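Local coordinates for protein exported gluconolactonase (Xanthomonas campestris pv. campestris, PDB 3DR2) that probably hydrolyses gluconolactone to gluconate as a calcium-binding six-bladed beta-propeller enzyme of the SMP-30/gluconolactonase family, at residues A16-H25 / L269-G277; A185-L193 / T201-E209. One frame throughout, in Å; residues are numbered along the deposited sequence.

Contact 1. Residues A16-H25 / L269-G277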
# COMPACT_ATOMS: atom_id res chain seq x y z
N ALA A 16 -4.64 -21.86 7.68
CA ALA A 16 -4.47 -20.60 8.40
C ALA A 16 -4.18 -20.87 9.87
O ALA A 16 -4.65 -21.85 10.43
CB ALA A 16 -5.73 -19.75 8.26
N ASP A 17 -3.39 -19.99 10.48
CA ASP A 17 -3.05 -20.16 11.89
C ASP A 17 -4.08 -19.44 12.76
O ASP A 17 -3.90 -18.28 13.13
CB ASP A 17 -1.65 -19.61 12.16
CG ASP A 17 -1.14 -19.98 13.54
OD1 ASP A 17 0.04 -19.71 13.83
OD2 ASP A 17 -1.92 -20.55 14.33
N CYS A 18 -5.17 -20.14 13.06
CA CYS A 18 -6.23 -19.59 13.88
C CYS A 18 -7.07 -20.71 14.48
O CYS A 18 -6.93 -21.88 14.08
CB CYS A 18 -7.12 -18.66 13.04
SG CYS A 18 -7.92 -19.44 11.62
N ASP A 19 -7.93 -20.38 15.43
CA ASP A 19 -8.77 -21.38 16.06
C ASP A 19 -9.86 -21.85 15.11
O ASP A 19 -10.30 -21.10 14.23
CB ASP A 19 -9.40 -20.83 17.34
CG ASP A 19 -8.38 -20.49 18.41
OD1 ASP A 19 -7.50 -21.35 18.68
OD2 ASP A 19 -8.44 -19.39 18.98
N PRO A 20 -10.31 -23.10 15.26
CA PRO A 20 -11.37 -23.64 14.40
C PRO A 20 -12.69 -22.97 14.75
O PRO A 20 -12.81 -22.32 15.79
CB PRO A 20 -11.35 -25.13 14.72
CG PRO A 20 -10.96 -25.15 16.17
CD PRO A 20 -9.83 -24.13 16.20
N PRO A 21 -13.70 -23.11 13.88
CA PRO A 21 -15.02 -22.51 14.11
C PRO A 21 -15.69 -22.86 15.44
O PRO A 21 -15.61 -24.00 15.91
CB PRO A 21 -15.83 -22.99 12.91
CG PRO A 21 -14.80 -23.06 11.84
CD PRO A 21 -13.64 -23.72 12.54
N ARG A 22 -16.35 -21.86 16.02
CA ARG A 22 -17.07 -21.99 17.29
C ARG A 22 -18.55 -22.03 16.88
O ARG A 22 -19.16 -20.98 16.64
CB ARG A 22 -16.80 -20.78 18.17
CG ARG A 22 -17.56 -20.74 19.49
CD ARG A 22 -17.62 -19.31 20.01
NE ARG A 22 -18.22 -19.20 21.34
CZ ARG A 22 -17.68 -19.70 22.45
NH1 ARG A 22 -16.52 -20.35 22.39
NH2 ARG A 22 -18.29 -19.54 23.61
N ILE A 23 -19.11 -23.23 16.80
CA ILE A 23 -20.50 -23.38 16.37
C ILE A 23 -21.46 -23.90 17.43
O ILE A 23 -21.31 -25.02 17.92
CB ILE A 23 -20.58 -24.34 15.17
CG1 ILE A 23 -19.55 -23.94 14.12
CG2 ILE A 23 -21.97 -24.32 14.58
CD1 ILE A 23 -19.37 -24.98 13.03
N THR A 24 -22.46 -23.10 17.76
CA THR A 24 -23.45 -23.50 18.74
C THR A 24 -24.66 -24.11 18.02
O THR A 24 -25.24 -25.09 18.48
CB THR A 24 -23.90 -22.31 19.60
OG1 THR A 24 -24.31 -21.23 18.75
CG2 THR A 24 -22.75 -21.84 20.49
N HIS A 25 -25.03 -23.52 16.89
CA HIS A 25 -26.17 -23.99 16.10
C HIS A 25 -25.88 -25.34 15.44
O HIS A 25 -24.80 -25.54 14.88
CB HIS A 25 -26.51 -22.97 15.01
CG HIS A 25 -27.91 -23.10 14.50
ND1 HIS A 25 -28.27 -22.74 13.22
CD2 HIS A 25 -29.05 -23.51 15.11
CE1 HIS A 25 -29.57 -22.92 13.06
NE2 HIS A 25 -30.07 -23.39 14.19
N LEU A 269 -27.54 -15.17 16.18
CA LEU A 269 -26.16 -15.58 15.93
C LEU A 269 -26.10 -17.11 15.97
O LEU A 269 -26.52 -17.73 16.95
CB LEU A 269 -25.23 -14.99 17.00
CG LEU A 269 -23.71 -15.16 16.83
CD1 LEU A 269 -23.31 -16.61 16.99
CD2 LEU A 269 -23.30 -14.61 15.48
N LEU A 270 -25.57 -17.70 14.90
CA LEU A 270 -25.47 -19.15 14.78
C LEU A 270 -24.09 -19.70 15.09
O LEU A 270 -23.95 -20.86 15.48
CB LEU A 270 -25.89 -19.57 13.37
CG LEU A 270 -27.27 -19.08 12.91
CD1 LEU A 270 -27.59 -19.60 11.52
CD2 LEU A 270 -28.32 -19.53 13.91
N GLY A 271 -23.06 -18.88 14.92
CA GLY A 271 -21.71 -19.33 15.19
C GLY A 271 -20.68 -18.34 14.70
O GLY A 271 -21.02 -17.33 14.09
N HIS A 272 -19.41 -18.64 14.95
CA HIS A 272 -18.32 -17.76 14.58
C HIS A 272 -17.17 -18.53 13.92
O HIS A 272 -16.82 -19.64 14.36
CB HIS A 272 -17.84 -17.03 15.83
CG HIS A 272 -16.70 -16.08 15.60
ND1 HIS A 272 -15.39 -16.43 15.84
CD2 HIS A 272 -16.68 -14.79 15.19
CE1 HIS A 272 -14.61 -15.39 15.58
NE2 HIS A 272 -15.37 -14.38 15.19
N ILE A 273 -16.61 -17.95 12.86
CA ILE A 273 -15.49 -18.56 12.15
C ILE A 273 -14.27 -17.68 12.37
O ILE A 273 -14.09 -16.65 11.71
CB ILE A 273 -15.79 -18.66 10.63
CG1 ILE A 273 -16.97 -19.60 10.39
CG2 ILE A 273 -14.54 -19.16 9.88
CD1 ILE A 273 -17.51 -19.59 8.97
N PRO A 274 -13.40 -18.07 13.32
CA PRO A 274 -12.20 -17.27 13.59
C PRO A 274 -11.29 -17.12 12.38
O PRO A 274 -11.19 -18.02 11.55
CB PRO A 274 -11.51 -18.05 14.71
CG PRO A 274 -12.66 -18.71 15.42
CD PRO A 274 -13.50 -19.19 14.27
N THR A 275 -10.65 -15.96 12.29
CA THR A 275 -9.70 -15.67 11.22
C THR A 275 -8.47 -15.08 11.92
O THR A 275 -8.60 -14.39 12.92
CB THR A 275 -10.27 -14.66 10.22
OG1 THR A 275 -9.30 -14.42 9.20
CG2 THR A 275 -10.62 -13.37 10.90
N PRO A 276 -7.27 -15.36 11.39
CA PRO A 276 -6.02 -14.85 11.99
C PRO A 276 -5.86 -13.35 12.20
O PRO A 276 -5.07 -12.92 13.03
CB PRO A 276 -4.93 -15.46 11.10
CG PRO A 276 -5.62 -15.79 9.82
CD PRO A 276 -6.99 -16.24 10.24
N GLY A 277 -6.62 -12.55 11.45
CA GLY A 277 -6.55 -11.10 11.60
C GLY A 277 -7.94 -10.54 11.37
O GLY A 277 -8.87 -11.29 11.10
O HOH W 1 -11.53 -20.58 12.01
O HOH W 2 -26.80 -20.70 18.17
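Arg22 and His272 form an antiparallel hydrogen-bonded pair: Arg22 N reaches His272 O at 2.8 Å, and His272 N returns a bond to Arg22 O at 2.9 Å. At the His25 end the packing is tight. With CG anti to the backbone N (chi1 -159°), the His25 ring lies alongside Leu270 and offers a face to its CD2, a CH-pi contact with Leu270 CD2 3.7 Å from the ring centroid of His25. The contact buries His25 ND1 without a polar partner, while His25 N donates to Leu270 O in the carbonyl plane. Strand 22-23 is the outermost strand of a propeller sheet, beside 269-274, which in turn lies next to 259-263; Leu270 and Gly271 both face Val262 there in a classic beta bulge. Ile23 turns to helix 26-32, touching Leu28, Ala29 and Leu32. Toward Ala16, Pro274 still packs closely on Asp19, its CB 3.3 Å from Asp19 O, but the bonding is looser: a water links the chains, donating to both Asp19 O and Pro274 O. Farther on, Cys18 SG rests 3.6 Å from Pro276 CD, and Asp17, Asp19 and Pro276 are exposed to solvent.

Contact 2. Residues A185-L193 / T201-E209; sequences ADLDHPNGL and TLYVSQTPE. With CA (calcium ion), chain D.
Asn191 reaches from its strand to Thr207 and to the calcium ion. Its CB lies 3.4 Å from Ser205 OG; with CG anti to the backbone N (chi1 -155°), the amide is carried on toward the metal. There the two ends of the amide part company. Asn191 OD1 binds calcium at 2.4 Å, whereas its ND2 donates to Thr207 OG1 at 3.0 Å, nearly straight (169°) and in the amide plane; together with the metal bond, this sets the rotation of the amide. Four waters and Glu48, Asn134 and Asp242 complete the metal site. On the backbone, Asn191 N donates to Ser205 O, and Ser205 OG accepts from Gly192 N at 2.9 Å while also bonding Pro241 O. The one-residue shift between the pairs Pro190-Gln206 and Leu193-Val204 is a beta bulge between Pro190 and Leu193, the stretch that includes Asn191. Away from the metal, Gln206 reaches across Leu187 at about a right angle: its OE1 accepts from Asp188 N at 3.0 Å and its NE2 holds Thr218 OG1. Leu187 CD2 packs on Val204 CG1 at 3.7 Å. Pro208 CB presses against the carboxylate of Asp188, whose OD2 is bonded to Gly213 N. The hairpin 190-195/201-206 forms one side of a four-stranded antiparallel blade, continued by 216-223 and 226-234; residues 185-187 end the preceding blade's sheet, whose strand 144-147 covers Pro190 and Leu193 through Thr147 and Trp145.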
# COMPACT_ATOMS: atom_id res chain seq x y z
N ALA A 185 -31.50 5.92 0.66
CA ALA A 185 -31.51 6.08 2.11
C ALA A 185 -30.22 6.73 2.56
O ALA A 185 -29.18 6.59 1.92
CB ALA A 185 -31.67 4.74 2.79
N ASP A 186 -30.29 7.47 3.67
CA ASP A 186 -29.10 8.11 4.21
C ASP A 186 -28.77 7.39 5.51
O ASP A 186 -29.66 7.08 6.30
CB ASP A 186 -29.35 9.59 4.47
CG ASP A 186 -29.80 10.35 3.24
OD1 ASP A 186 -29.39 9.99 2.11
OD2 ASP A 186 -30.57 11.32 3.40
N LEU A 187 -27.49 7.11 5.71
CA LEU A 187 -27.05 6.41 6.91
C LEU A 187 -25.78 7.06 7.46
O LEU A 187 -25.34 8.09 6.96
CB LEU A 187 -26.79 4.93 6.59
CG LEU A 187 -27.90 4.13 5.89
CD1 LEU A 187 -27.87 4.40 4.39
CD2 LEU A 187 -27.70 2.65 6.14
N ASP A 188 -25.21 6.45 8.49
CA ASP A 188 -23.98 6.97 9.09
C ASP A 188 -22.86 6.02 8.69
O ASP A 188 -22.73 4.94 9.27
CB ASP A 188 -24.10 6.99 10.61
CG ASP A 188 -23.02 7.82 11.28
OD1 ASP A 188 -21.99 8.11 10.63
OD2 ASP A 188 -23.18 8.17 12.46
N HIS A 189 -22.08 6.41 7.69
CA HIS A 189 -20.98 5.57 7.20
C HIS A 189 -21.46 4.20 6.74
O HIS A 189 -20.99 3.16 7.23
CB HIS A 189 -19.92 5.42 8.30
CG HIS A 189 -19.17 6.68 8.58
ND1 HIS A 189 -17.95 6.97 8.00
CD2 HIS A 189 -19.48 7.74 9.36
CE1 HIS A 189 -17.55 8.16 8.41
NE2 HIS A 189 -18.45 8.65 9.23
N PRO A 190 -22.42 4.17 5.80
CA PRO A 190 -22.95 2.91 5.29
C PRO A 190 -21.74 2.18 4.72
O PRO A 190 -20.87 2.80 4.12
CB PRO A 190 -23.94 3.35 4.22
CG PRO A 190 -23.35 4.65 3.73
CD PRO A 190 -22.96 5.31 5.03
N ASN A 191 -21.67 0.87 4.93
CA ASN A 191 -20.50 0.13 4.48
C ASN A 191 -20.84 -1.06 3.59
O ASN A 191 -20.87 -0.95 2.37
CB ASN A 191 -19.70 -0.32 5.70
CG ASN A 191 -18.25 -0.54 5.39
OD1 ASN A 191 -17.92 -1.01 4.30
ND2 ASN A 191 -17.37 -0.23 6.33
N GLY A 192 -21.09 -2.21 4.21
CA GLY A 192 -21.44 -3.38 3.43
C GLY A 192 -22.92 -3.43 3.14
O GLY A 192 -23.70 -2.69 3.74
N LEU A 193 -23.32 -4.27 2.20
CA LEU A 193 -24.73 -4.42 1.87
C LEU A 193 -24.95 -5.73 1.15
O LEU A 193 -24.02 -6.28 0.55
CB LEU A 193 -25.22 -3.26 0.98
CG LEU A 193 -24.84 -3.25 -0.50
CD1 LEU A 193 -25.67 -2.21 -1.24
CD2 LEU A 193 -23.35 -2.97 -0.66
N THR A 201 -35.73 -7.87 1.59
CA THR A 201 -35.00 -7.18 2.65
C THR A 201 -33.60 -6.81 2.17
O THR A 201 -32.93 -7.62 1.53
CB THR A 201 -34.87 -8.07 3.91
OG1 THR A 201 -36.18 -8.39 4.41
CG2 THR A 201 -34.08 -7.35 5.00
N LEU A 202 -33.18 -5.59 2.45
CA LEU A 202 -31.85 -5.14 2.08
C LEU A 202 -31.11 -4.89 3.39
O LEU A 202 -31.59 -4.15 4.25
CB LEU A 202 -31.90 -3.82 1.30
CG LEU A 202 -30.70 -3.42 0.42
CD1 LEU A 202 -30.53 -1.91 0.48
CD2 LEU A 202 -29.43 -4.10 0.88
N TYR A 203 -29.95 -5.53 3.54
CA TYR A 203 -29.14 -5.36 4.75
C TYR A 203 -28.01 -4.40 4.41
O TYR A 203 -27.40 -4.51 3.35
CB TYR A 203 -28.55 -6.69 5.19
CG TYR A 203 -29.56 -7.79 5.43
CD1 TYR A 203 -29.81 -8.75 4.45
CD2 TYR A 203 -30.24 -7.89 6.64
CE1 TYR A 203 -30.71 -9.78 4.67
CE2 TYR A 203 -31.15 -8.92 6.87
CZ TYR A 203 -31.37 -9.86 5.88
OH TYR A 203 -32.25 -10.90 6.10
N VAL A 204 -27.74 -3.46 5.31
CA VAL A 204 -26.68 -2.47 5.10
C VAL A 204 -26.01 -2.22 6.44
O VAL A 204 -26.69 -1.93 7.42
CB VAL A 204 -27.25 -1.12 4.61
CG1 VAL A 204 -26.11 -0.15 4.34
CG2 VAL A 204 -28.09 -1.32 3.36
N SER A 205 -24.69 -2.33 6.50
CA SER A 205 -24.03 -2.08 7.78
C SER A 205 -23.63 -0.61 7.86
O SER A 205 -23.46 0.06 6.84
CB SER A 205 -22.79 -2.97 7.95
OG SER A 205 -21.76 -2.64 7.04
N GLN A 206 -23.52 -0.11 9.08
CA GLN A 206 -23.13 1.27 9.33
C GLN A 206 -21.94 1.16 10.27
O GLN A 206 -22.06 0.57 11.35
CB GLN A 206 -24.27 2.05 10.00
CG GLN A 206 -25.55 2.12 9.19
CD GLN A 206 -26.61 3.00 9.84
OE1 GLN A 206 -26.39 4.20 10.03
NE2 GLN A 206 -27.74 2.41 10.20
N THR A 207 -20.79 1.69 9.87
CA THR A 207 -19.60 1.58 10.70
C THR A 207 -18.89 2.90 10.98
O THR A 207 -17.75 3.10 10.55
CB THR A 207 -18.59 0.61 10.04
OG1 THR A 207 -18.11 1.17 8.82
CG2 THR A 207 -19.26 -0.72 9.75
N PRO A 208 -19.54 3.80 11.71
CA PRO A 208 -18.95 5.09 12.04
C PRO A 208 -17.81 4.98 13.05
O PRO A 208 -17.56 3.91 13.61
CB PRO A 208 -20.13 5.88 12.59
CG PRO A 208 -20.91 4.82 13.30
CD PRO A 208 -20.89 3.69 12.28
N GLU A 209 -17.15 6.11 13.28
CA GLU A 209 -16.04 6.26 14.22
C GLU A 209 -16.13 5.30 15.40
O GLU A 209 -15.52 5.54 16.45
CB GLU A 209 -16.01 7.70 14.73
CG GLU A 209 -17.29 8.12 15.46
CD GLU A 209 -17.25 9.55 15.96
OE1 GLU A 209 -18.16 9.94 16.73
OE2 GLU A 209 -16.31 10.29 15.58
CA CA D . -16.27 -2.17 3.05
O HOH W 3 -18.20 -3.55 2.77
O HOH W 4 -14.23 -0.70 3.47
O HOH W 5 -15.98 -2.63 0.71
O HOH W 6 -15.66 -4.55 3.13

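How the contacts relate
Contact 2 is core and contact 1 is partly surface: their centres lie 24 Å apart, their nearest atoms about 11 Å, and they do not touch. They share no strand. Contact 1 pairs an N-terminal segment with a strand 244 residues on, at the outer edge of its sheet, whereas contact 2 holds a hairpin plus the end of the preceding sheet and lies, along the chain, inside the loop that contact 1 closes. The chemistry follows the place. In 16-25/269-277, backbone bonds, prolines and bridging waters join the chains, and charged side chains face solvent. In 185-193/201-209, side-chain amides and hydroxyls supplement the backbone bonds, and the waters present are calcium ligands.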